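Local coordinates for acyl-[acyl-carrier-protein]--UDP-N-acetylglucosamine O-acyltransferase (Acinetobacter baumannii, PDB 4E6U), which probably catalyses transfer of a hydroxyacyl chain from acyl carrier protein to UDP-N-acetylglucosamine, the first step of lipid A synthesis in the outer-membrane lipopolysaccharide pathway, at residues G29-G35 with L46-V52; P36-A42 with G54-Q60. All coordinates share one frame; numbering follows the deposited sequence. Where two conformers were deposited one is given.

Contact 1: G29-G35 with L46-V52; sequences GPYCIIG and LHSHVVV
Ile33 lies beside Val51 and Ile34 beside Val52, in parallel register, where two successive turns of the chain run one above the other. Three backbone bonds join the two segments here: Ile33 N to Val50 O, Val52 N to Ile33 O, and Gly35 N to Val52 O, the middle one at 2.8 Å and nearly straight (168°). Ahead of them the chain rounds a corner, a type II turn from Gly29 to Cys32, and His49 N meets Pro30 O at 2.9 Å. Gly29 sits 4.2 Å from Ser48, CA to CA; a CB there would collide with His47 C and Ser48 N, so glycine fits.

Tyr31 and His49 point the same way off their corners. Tyr31 CB stands over one face of the imidazole, 4.3 Å from its centroid, while the two ring planes lie 50° apart. Ser48 OG meets the same imidazole in its plane, 2.8 Å from His49 ND1, which limits rotation of the ring; His49 NE2 makes a weak bond to Tyr31 O of the second subunit. Inside the coil, Ile34 and Leu46 approach tip to tip, CD1 to CD2 at 3.6 Å. With CG1 anti to the carbonyl carbon (chi1 -52°), Ile34 sends CD1 inward, where it also packs alongside Val52 CG2 at 3.8 Å. Beta-branched Ile34 and Val52 suit extended backbone, and with Leu46 they fill the interior. On the opposite face of the sheet, Ile33 and Val51 pack against Ser48 of the third subunit. Parallel coils stacked in register around an aliphatic core are the hallmark of the left-handed beta-helix of hexapeptide-repeat acyltransferases, here at a corner that forms part of the trimer interface.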
loop_
_atom_site.group_PDB
_atom_site.type_symbol
_atom_site.label_atom_id
_atom_site.label_comp_id
_atom_site.label_asym_id
_atom_site.label_seq_id
_atom_site.Cartn_x
_atom_site.Cartn_y
_atom_site.Cartn_z
ATOM N N GLY A 29 -22.182 10.745 7.912
ATOM C CA GLY A 29 -22.312 11.466 6.658
ATOM C C GLY A 29 -23.027 10.711 5.552
ATOM O O GLY A 29 -23.489 9.576 5.721
ATOM N N PRO A 30 -23.113 11.350 4.382
ATOM C CA PRO A 30 -23.830 10.741 3.283
ATOM C C PRO A 30 -23.274 9.385 2.846
ATOM O O PRO A 30 -22.058 9.158 2.884
ATOM C CB PRO A 30 -23.648 11.743 2.135
ATOM C CG PRO A 30 -23.293 13.035 2.764
ATOM C CD PRO A 30 -22.640 12.712 4.080
ATOM N N TYR A 31 -24.177 8.488 2.473
ATOM C CA TYR A 31 -23.820 7.239 1.814
ATOM C C TYR A 31 -23.037 6.293 2.701
ATOM O O TYR A 31 -22.309 5.457 2.204
ATOM C CB TYR A 31 -23.114 7.511 0.453
ATOM C CG TYR A 31 -23.879 8.481 -0.419
ATOM C CD1 TYR A 31 -23.307 9.663 -0.909
ATOM C CD2 TYR A 31 -25.208 8.230 -0.729
ATOM C CE1 TYR A 31 -24.058 10.539 -1.715
ATOM C CE2 TYR A 31 -25.958 9.100 -1.497
ATOM C CZ TYR A 31 -25.385 10.249 -1.975
ATOM O OH TYR A 31 -26.194 11.068 -2.745
ATOM N N CYS A 32 -23.166 6.447 4.016
ATOM C CA CYS A 32 -22.637 5.451 4.957
ATOM C C CYS A 32 -23.560 4.261 5.088
ATOM O O CYS A 32 -24.785 4.386 4.955
ATOM C CB CYS A 32 -22.458 6.057 6.356
ATOM S SG CYS A 32 -21.085 7.230 6.479
ATOM N N ILE A 33 -22.965 3.121 5.400
ATOM C CA ILE A 33 -23.710 1.908 5.663
ATOM C C ILE A 33 -23.370 1.454 7.056
ATOM O O ILE A 33 -22.190 1.266 7.378
ATOM C CB ILE A 33 -23.315 0.784 4.661
ATOM C CG1 ILE A 33 -23.480 1.230 3.194
ATOM C CG2 ILE A 33 -24.033 -0.534 4.994
ATOM C CD1 ILE A 33 -24.893 1.680 2.848
ATOM N N ILE A 34 -24.385 1.311 7.891
ATOM C CA ILE A 34 -24.212 0.791 9.238
ATOM C C ILE A 34 -24.929 -0.545 9.327
ATOM O O ILE A 34 -26.163 -0.611 9.203
ATOM C CB ILE A 34 -24.793 1.762 10.306
ATOM C CG1 ILE A 34 -24.266 3.191 10.138
ATOM C CG2 ILE A 34 -24.543 1.207 11.722
ATOM C CD1 ILE A 34 -22.744 3.318 10.226
ATOM N N GLY A 35 -24.173 -1.621 9.501
ATOM C CA GLY A 35 -24.747 -2.938 9.479
ATOM C C GLY A 35 -25.368 -3.369 10.802
ATOM O O GLY A 35 -25.455 -2.604 11.771
ATOM N N LEU A 46 -18.683 9.856 11.752
ATOM C CA LEU A 46 -18.352 9.197 10.497
ATOM C C LEU A 46 -18.527 10.225 9.405
ATOM O O LEU A 46 -19.554 10.904 9.363
ATOM C CB LEU A 46 -19.282 8.020 10.232
ATOM C CG LEU A 46 -18.955 6.676 10.886
ATOM C CD1 LEU A 46 -18.868 6.784 12.410
ATOM C CD2 LEU A 46 -19.973 5.641 10.490
ATOM N N HIS A 47 -17.536 10.337 8.522
ATOM C CA HIS A 47 -17.652 11.172 7.325
ATOM C C HIS A 47 -18.594 10.491 6.325
ATOM O O HIS A 47 -19.352 9.599 6.696
ATOM C CB HIS A 47 -16.241 11.380 6.776
ATOM C CG HIS A 47 -15.413 12.285 7.632
ATOM N ND1 HIS A 47 -14.983 13.526 7.209
ATOM C CD2 HIS A 47 -14.980 12.150 8.910
ATOM C CE1 HIS A 47 -14.299 14.103 8.185
ATOM N NE2 HIS A 47 -14.296 13.295 9.231
ATOM N N SER A 48 -18.573 10.919 5.066
ATOM C CA SER A 48 -19.337 10.202 4.037
ATOM C C SER A 48 -18.671 8.856 3.730
ATOM O O SER A 48 -17.488 8.639 4.037
ATOM C CB SER A 48 -19.409 11.031 2.749
ATOM O OG SER A 48 -18.176 11.056 2.042
ATOM N N HIS A 49 -19.425 7.948 3.119
ATOM C CA HIS A 49 -18.834 6.761 2.498
ATOM C C HIS A 49 -18.067 5.847 3.461
ATOM O O HIS A 49 -17.051 5.239 3.092
ATOM C CB HIS A 49 -17.901 7.120 1.317
ATOM C CG HIS A 49 -18.591 7.768 0.164
ATOM N ND1 HIS A 49 -18.677 9.137 0.024
ATOM C CD2 HIS A 49 -19.189 7.239 -0.925
ATOM C CE1 HIS A 49 -19.318 9.423 -1.087
ATOM N NE2 HIS A 49 -19.633 8.301 -1.687
ATOM N N VAL A 50 -18.559 5.729 4.690
ATOM C CA VAL A 50 -18.013 4.761 5.641
ATOM C C VAL A 50 -18.899 3.540 5.664
ATOM O O VAL A 50 -20.127 3.671 5.745
ATOM C CB VAL A 50 -17.898 5.362 7.067
ATOM C CG1 VAL A 50 -17.400 4.301 8.063
ATOM C CG2 VAL A 50 -16.962 6.586 7.053
ATOM N N VAL A 51 -18.288 2.363 5.633
ATOM C CA VAL A 51 -19.028 1.109 5.823
ATOM C C VAL A 51 -18.635 0.502 7.163
ATOM O O VAL A 51 -17.450 0.250 7.410
ATOM C CB VAL A 51 -18.769 0.095 4.680
ATOM C CG1 VAL A 51 -19.395 -1.282 5.026
ATOM C CG2 VAL A 51 -19.286 0.641 3.342
ATOM N N VAL A 52 -19.608 0.320 8.052
ATOM C CA VAL A 52 -19.420 -0.491 9.245
ATOM C C VAL A 52 -20.178 -1.787 8.986
ATOM O O VAL A 52 -21.408 -1.817 8.988
ATOM C CB VAL A 52 -19.896 0.205 10.529
ATOM C CG1 VAL A 52 -19.483 -0.628 11.720
ATOM C CG2 VAL A 52 -19.354 1.624 10.640
#

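Contact 2: P36-A42 with G54-Q60; sequences PQVTIGA and GFTRIGQ
Thr39 is held through both of its backbone polar atoms: its N donates to Thr56 O at 2.9 Å, and its O accepts from Ile58 N at 2.8 Å. Phe55 N to Pro36 O precedes this pair, and Gly41 N to Ile58 O follows it with a more bent angle of 135°. Within the second segment, Thr56 OG1 donates to Gly54 O at 2.8 Å from above the carbonyl plane, satisfying a hydroxyl on the buried side. A water takes the N-H of Ala42 and donates to Gln60 OE1, bridging the two segments at the solvent-facing end.

Strands 38-40 and 56-58 run parallel, 3° apart with axes 4.8 Å from each other, as neighbouring rungs on one flat side of the left-handed beta-helix. Glycine suits position 41, since a CB would collide with Gly59 O.

On the outer face Thr39 and Arg57 lie side by side in the conformers given. There the long arginine chain, extended from CG to NE, carries its guanidinium to the next rung, where it makes a salt bridge with Glu87 and a cation-pi contact with Trp85. At the preceding corner Gln37 CB sits over one face of the Phe55 ring, offset toward its rim and 4.1 Å from the centroid. The Gln37 chain bends at chi2 and its CG passes on over the ring's CE1; the amide plane is 40° from that of the ring, and Trp85 meets the same phenyl edge-to-face. Toward the interior, Val38 CG2 rests on Gly54 CA at 3.7 Å, and Ile40 packs loosely on Ile58, two beta-branched side chains well suited to a strand lining the core.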
loop_
_atom_site.group_PDB
_atom_site.type_symbol
_atom_site.label_atom_id
_atom_site.label_comp_id
_atom_site.label_asym_id
_atom_site.label_seq_id
_atom_site.Cartn_x
_atom_site.Cartn_y
_atom_site.Cartn_z
ATOM N N PRO A 36 -25.793 -4.629 10.842
ATOM C CA PRO A 36 -26.466 -5.140 12.033
ATOM C C PRO A 36 -25.543 -5.255 13.234
ATOM O O PRO A 36 -24.328 -5.468 13.099
ATOM C CB PRO A 36 -26.947 -6.519 11.587
ATOM C CG PRO A 36 -25.969 -6.944 10.564
ATOM C CD PRO A 36 -25.664 -5.667 9.810
ATOM N N GLN A 37 -26.129 -5.124 14.426
ATOM C CA GLN A 37 -25.380 -5.309 15.677
ATOM C C GLN A 37 -24.194 -4.354 15.798
ATOM O O GLN A 37 -23.140 -4.705 16.353
ATOM C CB GLN A 37 -24.925 -6.770 15.840
ATOM C CG GLN A 37 -26.073 -7.777 15.793
ATOM C CD GLN A 37 -27.087 -7.536 16.884
ATOM O OE1 GLN A 37 -26.728 -7.280 18.034
ATOM N NE2 GLN A 37 -28.370 -7.624 16.530
ATOM N N VAL A 38 -24.358 -3.151 15.265
ATOM C CA VAL A 38 -23.395 -2.083 15.458
ATOM C C VAL A 38 -23.862 -1.117 16.532
ATOM O O VAL A 38 -25.046 -0.742 16.570
ATOM C CB VAL A 38 -23.123 -1.331 14.129
ATOM C CG1 VAL A 38 -22.220 -0.117 14.333
ATOM C CG2 VAL A 38 -22.515 -2.303 13.115
ATOM N N THR A 39 -22.951 -0.719 17.405
ATOM C CA THR A 39 -23.223 0.313 18.395
ATOM C C THR A 39 -22.220 1.413 18.199
ATOM O O THR A 39 -21.025 1.128 18.064
ATOM C CB THR A 39 -23.207 -0.248 19.836
ATOM O OG1 THR A 39 -21.893 -0.654 20.206
ATOM C CG2 THR A 39 -24.137 -1.416 19.958
ATOM N N ILE A 40 -22.682 2.662 18.168
ATOM C CA ILE A 40 -21.805 3.816 17.973
ATOM C C ILE A 40 -21.957 4.765 19.148
ATOM O O ILE A 40 -23.046 5.292 19.400
ATOM C CB ILE A 40 -22.072 4.551 16.655
ATOM C CG1 ILE A 40 -22.010 3.555 15.491
ATOM C CG2 ILE A 40 -21.058 5.684 16.474
ATOM C CD1 ILE A 40 -22.211 4.201 14.143
ATOM N N GLY A 41 -20.849 4.968 19.848
ATOM C CA GLY A 41 -20.820 5.766 21.061
ATOM C C GLY A 41 -20.830 7.263 20.850
ATOM O O GLY A 41 -20.555 7.792 19.765
ATOM N N ALA A 42 -21.124 7.967 21.935
ATOM C CA ALA A 42 -21.411 9.376 21.890
ATOM C C ALA A 42 -20.276 10.182 21.310
ATOM O O ALA A 42 -19.104 9.947 21.611
ATOM C CB ALA A 42 -21.734 9.875 23.312
ATOM N N GLY A 54 -20.734 -4.833 10.406
ATOM C CA GLY A 54 -21.649 -5.425 11.371
ATOM C C GLY A 54 -20.878 -5.799 12.599
ATOM O O GLY A 54 -19.643 -5.766 12.603
ATOM N N PHE A 55 -21.601 -6.131 13.672
ATOM C CA PHE A 55 -20.973 -6.761 14.845
ATOM C C PHE A 55 -19.758 -5.978 15.337
ATOM O O PHE A 55 -18.679 -6.531 15.557
ATOM C CB PHE A 55 -20.650 -8.237 14.542
ATOM C CG PHE A 55 -21.850 -9.019 14.154
ATOM C CD1 PHE A 55 -22.587 -9.687 15.133
ATOM C CD2 PHE A 55 -22.298 -9.042 12.839
ATOM C CE1 PHE A 55 -23.739 -10.389 14.792
ATOM C CE2 PHE A 55 -23.447 -9.752 12.491
ATOM C CZ PHE A 55 -24.164 -10.417 13.472
ATOM N N THR A 56 -19.965 -4.680 15.520
ATOM C CA THR A 56 -18.906 -3.759 15.888
ATOM C C THR A 56 -19.404 -2.824 16.978
ATOM O O THR A 56 -20.492 -2.244 16.849
ATOM C CB THR A 56 -18.441 -2.944 14.639
ATOM O OG1 THR A 56 -17.875 -3.860 13.684
ATOM C CG2 THR A 56 -17.383 -1.920 14.986
ATOM N N ARG A 57 -18.615 -2.686 18.042
ATOM C CA ARG A 57 -18.887 -1.712 19.091
ATOM C C ARG A 57 -17.868 -0.607 18.958
ATOM O O ARG A 57 -16.666 -0.886 18.970
ATOM C CB ARG A 57 -18.781 -2.356 20.481
ATOM C CG ARG A 57 -19.784 -3.464 20.689
ATOM C CD ARG A 57 -19.648 -4.117 22.065
ATOM N NE ARG A 57 -20.395 -5.374 22.095
ATOM C CZ ARG A 57 -19.865 -6.590 21.980
ATOM N NH1 ARG A 57 -18.551 -6.759 21.848
ATOM N NH2 ARG A 57 -20.663 -7.653 22.005
ATOM N N ILE A 58 -18.329 0.626 18.770
ATOM C CA ILE A 58 -17.477 1.800 18.620
ATOM C C ILE A 58 -17.722 2.727 19.801
ATOM O O ILE A 58 -18.869 3.045 20.099
ATOM C CB ILE A 58 -17.775 2.542 17.289
ATOM C CG1 ILE A 58 -17.484 1.594 16.121
ATOM C CG2 ILE A 58 -16.961 3.830 17.182
ATOM C CD1 ILE A 58 -17.976 2.069 14.764
ATOM N N GLY A 59 -16.655 3.149 20.459
ATOM C CA GLY A 59 -16.768 4.027 21.628
ATOM C C GLY A 59 -17.030 5.481 21.303
ATOM O O GLY A 59 -17.632 5.812 20.280
ATOM N N GLN A 60 -16.572 6.353 22.185
ATOM C CA GLN A 60 -16.943 7.753 22.133
ATOM C C GLN A 60 -15.890 8.577 21.440
ATOM O O GLN A 60 -14.696 8.273 21.511
ATOM C CB GLN A 60 -17.110 8.291 23.561
ATOM C CG GLN A 60 -18.243 7.605 24.333
ATOM C CD GLN A 60 -18.514 8.213 25.707
ATOM O OE1 GLN A 60 -19.574 7.979 26.288
ATOM N NE2 GLN A 60 -17.571 8.981 26.226
HETATM O O HOH W 1 -21.739 6.407 24.416
#

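In the fold
From the N terminus the chain passes through 29-35 and directly into 36-42, then passes strand 45-46, whose last residue begins 46-52, and goes on to 54-60. Contact 1 closes the loop when 46-52 comes to lie on 29-35, one full coil later, and contact 2 does so when 54-60 reaches 36-42. Their segments alternate along the sequence, so the two closures cross. Each ties one coil to the next within its own sheet, and the two sheets are adjoining sides of the prism. With centres about 13 Å apart, the contacts meet in its interior, where Val52 CG1 lies 3.7 Å from Val38 CG2 and Ile34 packs on Ile40. Other subunits touch contact 1 but not contact 2.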